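Local structure of geranyltranstransferase (Staphylococcus aureus, 1RTR) at residues 155-160 / 171-176; 204-209 / 263-268; 208-213 / 283-288. The protein probably catalyses the prenyl transfer that adds isopentenyl pyrophosphate to geranyl pyrophosphate, giving farnesyl pyrophosphate for isoprenoid biosynthesis. One frame throughout, in Å; residues are numbered along the deposited sequence.

Contact 1 of 3, residues 155-160 / 171-176; sequences MLDMQS and EMIHKT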
loop_
_atom_site.group_PDB
_atom_site.type_symbol
_atom_site.label_atom_id
_atom_site.label_comp_id
_atom_site.label_asym_id
_atom_site.label_seq_id
_atom_site.Cartn_x
_atom_site.Cartn_y
_atom_site.Cartn_z
ATOM N N MET A 155 6.813 8.402 11.305
ATOM C CA MET A 155 6.644 9.857 11.366
ATOM C C MET A 155 7.105 10.343 12.737
ATOM O O MET A 155 7.997 11.188 12.821
ATOM C CB MET A 155 5.200 10.285 11.101
ATOM C CG MET A 155 4.896 10.647 9.650
ATOM S SD MET A 155 5.704 12.110 8.970
ATOM C CE MET A 155 4.984 13.438 9.944
ATOM N N LEU A 156 6.520 9.762 13.790
ATOM C CA LEU A 156 6.891 10.058 15.165
ATOM C C LEU A 156 8.389 9.889 15.420
ATOM O O LEU A 156 8.985 10.736 16.057
ATOM C CB LEU A 156 6.059 9.248 16.167
ATOM C CG LEU A 156 6.065 9.783 17.613
ATOM C CD1 LEU A 156 5.931 11.305 17.670
ATOM C CD2 LEU A 156 5.007 9.124 18.491
ATOM N N ASP A 157 8.993 8.814 14.911
ATOM C CA ASP A 157 10.426 8.606 15.076
ATOM C C ASP A 157 11.232 9.760 14.481
ATOM O O ASP A 157 12.101 10.307 15.152
ATOM C CB ASP A 157 10.869 7.272 14.458
ATOM C CG ASP A 157 12.110 6.689 15.138
ATOM O OD1 ASP A 157 12.598 5.634 14.686
ATOM O OD2 ASP A 157 12.666 7.200 16.135
ATOM N N MET A 158 10.930 10.120 13.231
ATOM C CA MET A 158 11.650 11.153 12.480
ATOM C C MET A 158 11.474 12.537 13.106
ATOM O O MET A 158 12.408 13.323 13.147
ATOM C CB MET A 158 11.177 11.199 11.016
ATOM C CG MET A 158 11.531 9.999 10.168
ATOM S SD MET A 158 13.208 10.067 9.584
ATOM C CE MET A 158 13.781 8.494 10.097
ATOM N N GLN A 159 10.263 12.830 13.569
ATOM C CA GLN A 159 9.968 14.054 14.308
ATOM C C GLN A 159 10.802 14.173 15.596
ATOM O O GLN A 159 11.235 15.267 15.964
ATOM C CB GLN A 159 8.486 14.094 14.665
ATOM C CG GLN A 159 8.023 15.420 15.223
ATOM C CD GLN A 159 6.528 15.474 15.388
ATOM O OE1 GLN A 159 6.014 15.245 16.482
ATOM N NE2 GLN A 159 5.818 15.765 14.303
ATOM N N SER A 160 11.020 13.035 16.256
ATOM C CA SER A 160 11.735 12.954 17.526
ATOM C C SER A 160 13.252 12.974 17.394
ATOM O O SER A 160 13.954 13.050 18.404
ATOM C CB SER A 160 11.331 11.680 18.270
ATOM O OG SER A 160 9.964 11.724 18.616
ATOM N N GLU A 171 7.809 4.781 23.838
ATOM C CA GLU A 171 7.011 3.572 23.771
ATOM C C GLU A 171 5.956 3.643 22.678
ATOM O O GLU A 171 5.698 2.634 22.012
ATOM C CB GLU A 171 6.368 3.273 25.116
ATOM C CG GLU A 171 7.349 2.701 26.120
ATOM C CD GLU A 171 6.732 2.577 27.490
ATOM O OE1 GLU A 171 6.006 3.513 27.911
ATOM O OE2 GLU A 171 6.963 1.539 28.139
ATOM N N MET A 172 5.360 4.825 22.507
ATOM C CA MET A 172 4.449 5.094 21.404
ATOM C C MET A 172 5.129 4.805 20.056
ATOM O O MET A 172 4.539 4.150 19.195
ATOM C CB MET A 172 3.920 6.535 21.457
ATOM C CG MET A 172 2.836 6.885 20.425
ATOM S SD MET A 172 1.373 5.798 20.522
ATOM C CE MET A 172 0.406 6.703 21.784
ATOM N N ILE A 173 6.373 5.259 19.894
ATOM C CA ILE A 173 7.108 5.025 18.656
ATOM C C ILE A 173 7.288 3.534 18.393
ATOM O O ILE A 173 7.019 3.077 17.288
ATOM C CB ILE A 173 8.473 5.747 18.646
ATOM C CG1 ILE A 173 8.289 7.259 18.593
ATOM C CG2 ILE A 173 9.339 5.284 17.481
ATOM C CD1 ILE A 173 9.523 8.026 19.030
ATOM N N HIS A 174 7.726 2.775 19.395
ATOM C CA HIS A 174 8.081 1.369 19.179
ATOM C C HIS A 174 6.858 0.472 19.025
ATOM O O HIS A 174 6.879 -0.492 18.263
ATOM C CB HIS A 174 9.009 0.851 20.281
ATOM C CG HIS A 174 10.376 1.447 20.239
ATOM N ND1 HIS A 174 11.037 1.879 21.369
ATOM C CD2 HIS A 174 11.208 1.699 19.199
ATOM C CE1 HIS A 174 12.219 2.365 21.030
ATOM N NE2 HIS A 174 12.347 2.267 19.719
ATOM N N LYS A 175 5.801 0.808 19.749
ATOM C CA LYS A 175 4.536 0.104 19.669
ATOM C C LYS A 175 3.919 0.198 18.268
ATOM O O LYS A 175 3.372 -0.770 17.772
ATOM C CB LYS A 175 3.585 0.672 20.726
ATOM C CG LYS A 175 2.151 0.257 20.619
ATOM C CD LYS A 175 1.267 1.377 21.152
ATOM C CE LYS A 175 -0.137 0.900 21.561
ATOM N NZ LYS A 175 -0.368 -0.579 21.453
ATOM N N THR A 176 4.008 1.361 17.637
ATOM C CA THR A 176 3.380 1.552 16.340
ATOM C C THR A 176 4.355 1.195 15.219
ATOM O O THR A 176 4.009 0.431 14.326
ATOM C CB THR A 176 2.888 2.990 16.157
ATOM O OG1 THR A 176 3.963 3.888 16.427
ATOM C CG2 THR A 176 1.822 3.353 17.187
#
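L156, D157 and S160 receive the branches of I173, and this one isoleucine carries most of the apolar contact. Its CG1 meets L156 CG at 3.5 Å. The CG2 branch instead lies against D157, 3.9 Å from the carboxylate carbon CG, while CD1 reaches on to S160 OG at 3.7 Å. The division follows from chi1 of I173 (-68°), which sets CG1 beside the backbone N and CG2 anti to it, next to the carbonyl carbon. L156 has a second neighbour: its CD2 touches CG of M172 at 3.7 Å, the two side chains crossing at about a right angle before M172 bends away at chi2 and chi3.

The hydrogen bonds here stay within each segment. L156 O accepts from S160 OG (2.9 Å) and also from S160 N, the two donors arriving from opposite faces of the carbonyl plane. M172 O is gripped in the same manner by T176 OG1 (2.8 Å) and T176 N. A polar link between the two helices is the long, weak ion pair of D157 OD1 with K177 NZ.

M155 and T176 pack on L30 and M26 of the second subunit. The axes of 155-159 and 171-176 run 144° apart and approach to 9.3 Å, so that helices 150-159 and 167-177 form a short antiparallel helical hairpin within the all-helical polyprenyl synthase fold.

Contact 2 of 3, residues 204-209 / 263-268; sequences ESYSYH and DAAVDE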
loop_
_atom_site.group_PDB
_atom_site.type_symbol
_atom_site.label_atom_id
_atom_site.label_comp_id
_atom_site.label_asym_id
_atom_site.label_seq_id
_atom_site.Cartn_x
_atom_site.Cartn_y
_atom_site.Cartn_z
ATOM N N GLU A 204 -3.353 -11.317 21.786
ATOM C CA GLU A 204 -3.147 -9.876 21.659
ATOM C C GLU A 204 -2.146 -9.306 22.665
ATOM O O GLU A 204 -1.091 -8.803 22.252
ATOM C CB GLU A 204 -4.477 -9.135 21.759
ATOM C CG GLU A 204 -5.003 -8.635 20.437
ATOM C CD GLU A 204 -5.061 -7.123 20.364
ATOM O OE1 GLU A 204 -3.969 -6.491 20.498
ATOM O OE2 GLU A 204 -6.199 -6.580 20.171
ATOM N N SER A 205 -2.452 -9.392 23.966
ATOM C CA SER A 205 -1.487 -8.953 24.984
ATOM C C SER A 205 -0.156 -9.622 24.784
ATOM O O SER A 205 0.893 -8.965 24.851
ATOM C CB SER A 205 -1.947 -9.229 26.415
ATOM O OG SER A 205 -3.302 -8.911 26.588
ATOM N N TYR A 206 -0.183 -10.926 24.531
ATOM C CA TYR A 206 1.065 -11.626 24.300
ATOM C C TYR A 206 1.854 -10.889 23.235
ATOM O O TYR A 206 3.031 -10.591 23.440
ATOM C CB TYR A 206 0.837 -13.092 23.913
ATOM C CG TYR A 206 2.027 -13.718 23.199
ATOM C CD1 TYR A 206 2.092 -13.756 21.802
ATOM C CD2 TYR A 206 3.095 -14.244 23.918
ATOM C CE1 TYR A 206 3.190 -14.329 21.146
ATOM C CE2 TYR A 206 4.194 -14.809 23.275
ATOM C CZ TYR A 206 4.229 -14.857 21.894
ATOM O OH TYR A 206 5.313 -15.411 21.267
ATOM N N SER A 207 1.209 -10.570 22.107
ATOM C CA SER A 207 1.917 -9.955 20.973
ATOM C C SER A 207 2.429 -8.561 21.289
ATOM O O SER A 207 3.542 -8.194 20.891
ATOM C CB SER A 207 1.044 -9.934 19.715
ATOM O OG SER A 207 0.108 -8.873 19.764
ATOM N N TYR A 208 1.620 -7.791 22.016
ATOM C CA TYR A 208 2.044 -6.470 22.474
ATOM C C TYR A 208 3.315 -6.533 23.321
ATOM O O TYR A 208 4.287 -5.819 23.040
ATOM C CB TYR A 208 0.932 -5.759 23.251
ATOM C CG TYR A 208 1.449 -4.549 23.990
ATOM C CD1 TYR A 208 1.743 -4.618 25.360
ATOM C CD2 TYR A 208 1.667 -3.342 23.323
ATOM C CE1 TYR A 208 2.224 -3.510 26.047
ATOM C CE2 TYR A 208 2.161 -2.223 24.002
ATOM C CZ TYR A 208 2.434 -2.316 25.365
ATOM O OH TYR A 208 2.916 -1.226 26.050
ATOM N N HIS A 209 3.319 -7.390 24.341
ATOM C CA HIS A 209 4.488 -7.505 25.230
ATOM C C HIS A 209 5.694 -8.051 24.500
ATOM O O HIS A 209 6.817 -7.547 24.668
ATOM C CB HIS A 209 4.169 -8.343 26.475
ATOM C CG HIS A 209 3.188 -7.685 27.388
ATOM N ND1 HIS A 209 3.458 -6.497 28.033
ATOM C CD2 HIS A 209 1.922 -8.021 27.728
ATOM C CE1 HIS A 209 2.402 -6.137 28.744
ATOM N NE2 HIS A 209 1.456 -7.045 28.578
ATOM N N ASP A 263 7.854 -11.304 31.369
ATOM C CA ASP A 263 6.975 -11.949 32.331
ATOM C C ASP A 263 5.521 -11.854 31.937
ATOM O O ASP A 263 4.764 -12.793 32.138
ATOM C CB ASP A 263 7.182 -11.367 33.736
ATOM C CG ASP A 263 8.477 -11.826 34.372
ATOM O OD1 ASP A 263 8.828 -11.305 35.453
ATOM O OD2 ASP A 263 9.220 -12.699 33.863
ATOM N N ALA A 264 5.127 -10.713 31.384
ATOM C CA ALA A 264 3.733 -10.499 30.980
ATOM C C ALA A 264 3.386 -11.321 29.734
ATOM O O ALA A 264 2.266 -11.808 29.607
ATOM C CB ALA A 264 3.446 -9.010 30.768
ATOM N N ALA A 265 4.364 -11.480 28.841
ATOM C CA ALA A 265 4.234 -12.352 27.674
ATOM C C ALA A 265 4.016 -13.791 28.124
ATOM O O ALA A 265 2.962 -14.377 27.831
ATOM C CB ALA A 265 5.463 -12.254 26.782
ATOM N N VAL A 266 5.008 -14.331 28.850
ATOM C CA VAL A 266 4.970 -15.683 29.434
ATOM C C VAL A 266 3.697 -15.907 30.252
ATOM O O VAL A 266 3.081 -16.966 30.169
ATOM C CB VAL A 266 6.239 -15.969 30.298
ATOM C CG1 VAL A 266 6.134 -17.294 31.064
ATOM C CG2 VAL A 266 7.478 -15.981 29.441
ATOM N N ASP A 267 3.297 -14.901 31.023
ATOM C CA ASP A 267 2.059 -14.959 31.791
ATOM C C ASP A 267 0.916 -15.244 30.843
ATOM O O ASP A 267 0.181 -16.196 31.034
ATOM C CB ASP A 267 1.823 -13.640 32.537
ATOM C CG ASP A 267 0.866 -13.783 33.707
ATOM O OD1 ASP A 267 0.487 -12.752 34.308
ATOM O OD2 ASP A 267 0.447 -14.883 34.108
ATOM N N GLU A 268 0.807 -14.434 29.791
ATOM C CA GLU A 268 -0.324 -14.482 28.852
ATOM C C GLU A 268 -0.508 -15.832 28.145
ATOM O O GLU A 268 -1.632 -16.306 27.970
ATOM C CB GLU A 268 -0.225 -13.337 27.835
ATOM C CG GLU A 268 -0.758 -12.007 28.350
ATOM C CD GLU A 268 -2.228 -12.054 28.748
ATOM O OE1 GLU A 268 -2.725 -11.065 29.356
ATOM O OE2 GLU A 268 -2.893 -13.080 28.451
#
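Just behind the face that S205 and H209 turn to E268 and A264, the carbonyl O of E204 is held twice: S207 OG donates to it at 2.8 Å, in the carbonyl plane on a lone pair, and Y208 N at 2.9 Å. S207 OG has a further partner in T183 OG1.

Across the interface the contacts are van der Waals and CH-pi, without a hydrogen bond between the segments. A264 CB sits 3.4 Å from the centroid of the H209 ring, 5° off its normal, a CH-pi contact over the face; Y208 CD1 covers the opposite face, so the imidazole is sandwiched. S205 CB meets OE1 of E268 at 3.6 Å. Y206 presents its ring edge to A265 O, and its CB lies 4.1 Å from the CB of E268. The alanines are compatible with the close approach, 8.3 Å, of the antiparallel axes of 204-209 and 263-268 (157°).

Polar ends find partners elsewhere: Y206 OH bonds to L281 O, and H209 ND1 to H261 ND1, which requires a proton on one of those two nitrogens. E268 OE1, 5.9 Å from H209 NE2, is too distant for a salt bridge, but its negative charge might modestly favour a protonated imidazole.

Contact 3 of 3, residues 208-213 / 283-288; sequences YHLGMM and EIVDLF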
loop_
_atom_site.group_PDB
_atom_site.type_symbol
_atom_site.label_atom_id
_atom_site.label_comp_id
_atom_site.label_asym_id
_atom_site.label_seq_id
_atom_site.Cartn_x
_atom_site.Cartn_y
_atom_site.Cartn_z
ATOM N N TYR A 208 1.620 -7.791 22.016
ATOM C CA TYR A 208 2.044 -6.470 22.474
ATOM C C TYR A 208 3.315 -6.533 23.321
ATOM O O TYR A 208 4.287 -5.819 23.040
ATOM C CB TYR A 208 0.932 -5.759 23.251
ATOM C CG TYR A 208 1.449 -4.549 23.990
ATOM C CD1 TYR A 208 1.743 -4.618 25.360
ATOM C CD2 TYR A 208 1.667 -3.342 23.323
ATOM C CE1 TYR A 208 2.224 -3.510 26.047
ATOM C CE2 TYR A 208 2.161 -2.223 24.002
ATOM C CZ TYR A 208 2.434 -2.316 25.365
ATOM O OH TYR A 208 2.916 -1.226 26.050
ATOM N N HIS A 209 3.319 -7.390 24.341
ATOM C CA HIS A 209 4.488 -7.505 25.230
ATOM C C HIS A 209 5.694 -8.051 24.500
ATOM O O HIS A 209 6.817 -7.547 24.668
ATOM C CB HIS A 209 4.169 -8.343 26.475
ATOM C CG HIS A 209 3.188 -7.685 27.388
ATOM N ND1 HIS A 209 3.458 -6.497 28.033
ATOM C CD2 HIS A 209 1.922 -8.021 27.728
ATOM C CE1 HIS A 209 2.402 -6.137 28.744
ATOM N NE2 HIS A 209 1.456 -7.045 28.578
ATOM N N LEU A 210 5.462 -9.058 23.658
ATOM C CA LEU A 210 6.539 -9.601 22.831
ATOM C C LEU A 210 7.178 -8.492 21.994
ATOM O O LEU A 210 8.401 -8.439 21.858
ATOM C CB LEU A 210 6.024 -10.725 21.933
ATOM C CG LEU A 210 7.062 -11.371 21.013
ATOM C CD1 LEU A 210 7.989 -12.249 21.845
ATOM C CD2 LEU A 210 6.374 -12.179 19.919
ATOM N N GLY A 211 6.342 -7.602 21.458
ATOM C CA GLY A 211 6.810 -6.491 20.649
ATOM C C GLY A 211 7.672 -5.496 21.395
ATOM O O GLY A 211 8.699 -5.050 20.876
ATOM N N MET A 212 7.255 -5.138 22.606
ATOM C CA MET A 212 8.037 -4.222 23.437
ATOM C C MET A 212 9.389 -4.832 23.845
ATOM O O MET A 212 10.389 -4.120 23.913
ATOM C CB MET A 212 7.228 -3.737 24.648
ATOM C CG MET A 212 5.891 -3.018 24.286
ATOM S SD MET A 212 5.970 -1.632 23.039
ATOM C CE MET A 212 7.101 -0.553 23.814
ATOM N N MET A 213 9.434 -6.149 24.065
ATOM C CA MET A 213 10.710 -6.837 24.340
ATOM C C MET A 213 11.766 -6.504 23.303
ATOM O O MET A 213 12.911 -6.199 23.645
ATOM C CB MET A 213 10.543 -8.361 24.411
ATOM C CG MET A 213 9.681 -8.861 25.570
ATOM S SD MET A 213 9.585 -10.643 25.603
ATOM C CE MET A 213 11.320 -10.987 25.835
ATOM N N GLU A 283 8.876 -20.246 23.083
ATOM C CA GLU A 283 10.244 -20.302 22.573
ATOM C C GLU A 283 10.684 -18.983 21.932
ATOM O O GLU A 283 11.849 -18.602 22.045
ATOM C CB GLU A 283 10.402 -21.452 21.580
ATOM C CG GLU A 283 11.574 -22.387 21.851
ATOM C CD GLU A 283 11.323 -23.788 21.308
ATOM O OE1 GLU A 283 11.340 -24.761 22.107
ATOM O OE2 GLU A 283 11.097 -23.912 20.076
ATOM N N ILE A 284 9.757 -18.296 21.258
ATOM C CA ILE A 284 10.056 -16.998 20.645
ATOM C C ILE A 284 10.289 -15.923 21.710
ATOM O O ILE A 284 11.197 -15.101 21.568
ATOM C CB ILE A 284 8.962 -16.581 19.614
ATOM C CG1 ILE A 284 9.261 -17.196 18.252
ATOM C CG2 ILE A 284 8.857 -15.051 19.457
ATOM C CD1 ILE A 284 8.045 -17.794 17.607
ATOM N N VAL A 285 9.483 -15.950 22.773
ATOM C CA VAL A 285 9.694 -15.085 23.935
ATOM C C VAL A 285 11.127 -15.199 24.441
ATOM O O VAL A 285 11.779 -14.185 24.698
ATOM C CB VAL A 285 8.750 -15.420 25.110
ATOM C CG1 VAL A 285 9.070 -14.543 26.324
ATOM C CG2 VAL A 285 7.302 -15.254 24.710
ATOM N N ASP A 286 11.616 -16.433 24.562
ATOM C CA ASP A 286 12.963 -16.657 25.080
ATOM C C ASP A 286 14.068 -16.219 24.122
ATOM O O ASP A 286 15.148 -15.825 24.557
ATOM C CB ASP A 286 13.151 -18.103 25.575
ATOM C CG ASP A 286 12.622 -18.311 27.010
ATOM O OD1 ASP A 286 12.242 -19.455 27.333
ATOM O OD2 ASP A 286 12.540 -17.402 27.882
ATOM N N LEU A 287 13.788 -16.260 22.824
ATOM C CA LEU A 287 14.737 -15.766 21.823
ATOM C C LEU A 287 14.840 -14.239 21.872
ATOM O O LEU A 287 15.928 -13.678 21.745
ATOM C CB LEU A 287 14.370 -16.258 20.414
ATOM C CG LEU A 287 15.517 -16.995 19.702
ATOM C CD1 LEU A 287 15.172 -18.458 19.365
ATOM C CD2 LEU A 287 15.981 -16.237 18.461
ATOM N N PHE A 288 13.700 -13.582 22.073
ATOM C CA PHE A 288 13.643 -12.132 22.256
ATOM C C PHE A 288 14.310 -11.736 23.578
ATOM O O PHE A 288 14.897 -10.657 23.686
ATOM C CB PHE A 288 12.182 -11.651 22.267
ATOM C CG PHE A 288 11.587 -11.405 20.899
ATOM C CD1 PHE A 288 10.690 -10.353 20.708
ATOM C CD2 PHE A 288 11.896 -12.226 19.810
ATOM C CE1 PHE A 288 10.120 -10.112 19.452
ATOM C CE2 PHE A 288 11.332 -11.995 18.557
ATOM C CZ PHE A 288 10.440 -10.935 18.378
#
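Two nearly parallel helices of the all-helical isoprenoid synthase fold meet here: helix 197-227, which further along carries an aspartate-rich DDxxD sequence of the family, and the C-terminal helix 279-289. Their short segments run 23° apart with axes 9.9 Å from each other, and the side chains of L210, M213, I284, V285 and F288 fill the gap.

L210 is central. Its chi1 (180°) sets CG anti to the backbone N, and chi2 then turns CD1 over the F288 ring: L210 CD1 lies 3.9 Å from the ring centroid, 27° off the normal and offset toward the rim, a CH-pi contact. The same CD1 touches I284 CG2 at 3.8 Å, where the two side chains cross at about a right angle. The ring also comes close to the backbone, as F288 CD1 is 3.2 Å from L210 O.

One turn later, M213 bends at chi3 and brings its CE to V285 O at 3.4 Å and to F288 CB at 3.7 Å; its SD meets V285 CG1 at 4.0 Å. M213 CB lies at the edge of the F288 ring, near its plane.

F288 also meets the F214 ring edge-to-face. Helix 45-56 packs on the contact, with L49 touching both L210 and I284, while helix 245-270 joins it through H261 against M213 and through a salt bridge from R262 to D286.

From the N terminus, contact 1 comes first and is the most local, closing the ten residues between its segments, which hold the short turn joining helices 150-159 and 167-177. It lies in series before the others. Contacts 2 and 3 start from the same stretch of helix 197-227, sharing Y208 and H209. Contact 2 closes 53 intervening residues, including the unmodelled 230-242, at helix 245-270; contact 3 closes later, at the following helix, 279-289. Their centres are 8 Å apart, and Y206 CE2 of contact 2 packs on V285 CG2 of contact 3 at 3.5 Å. Contact 1 joins them through K175 against Y208 and M212, tying the hairpin to helix 197-227.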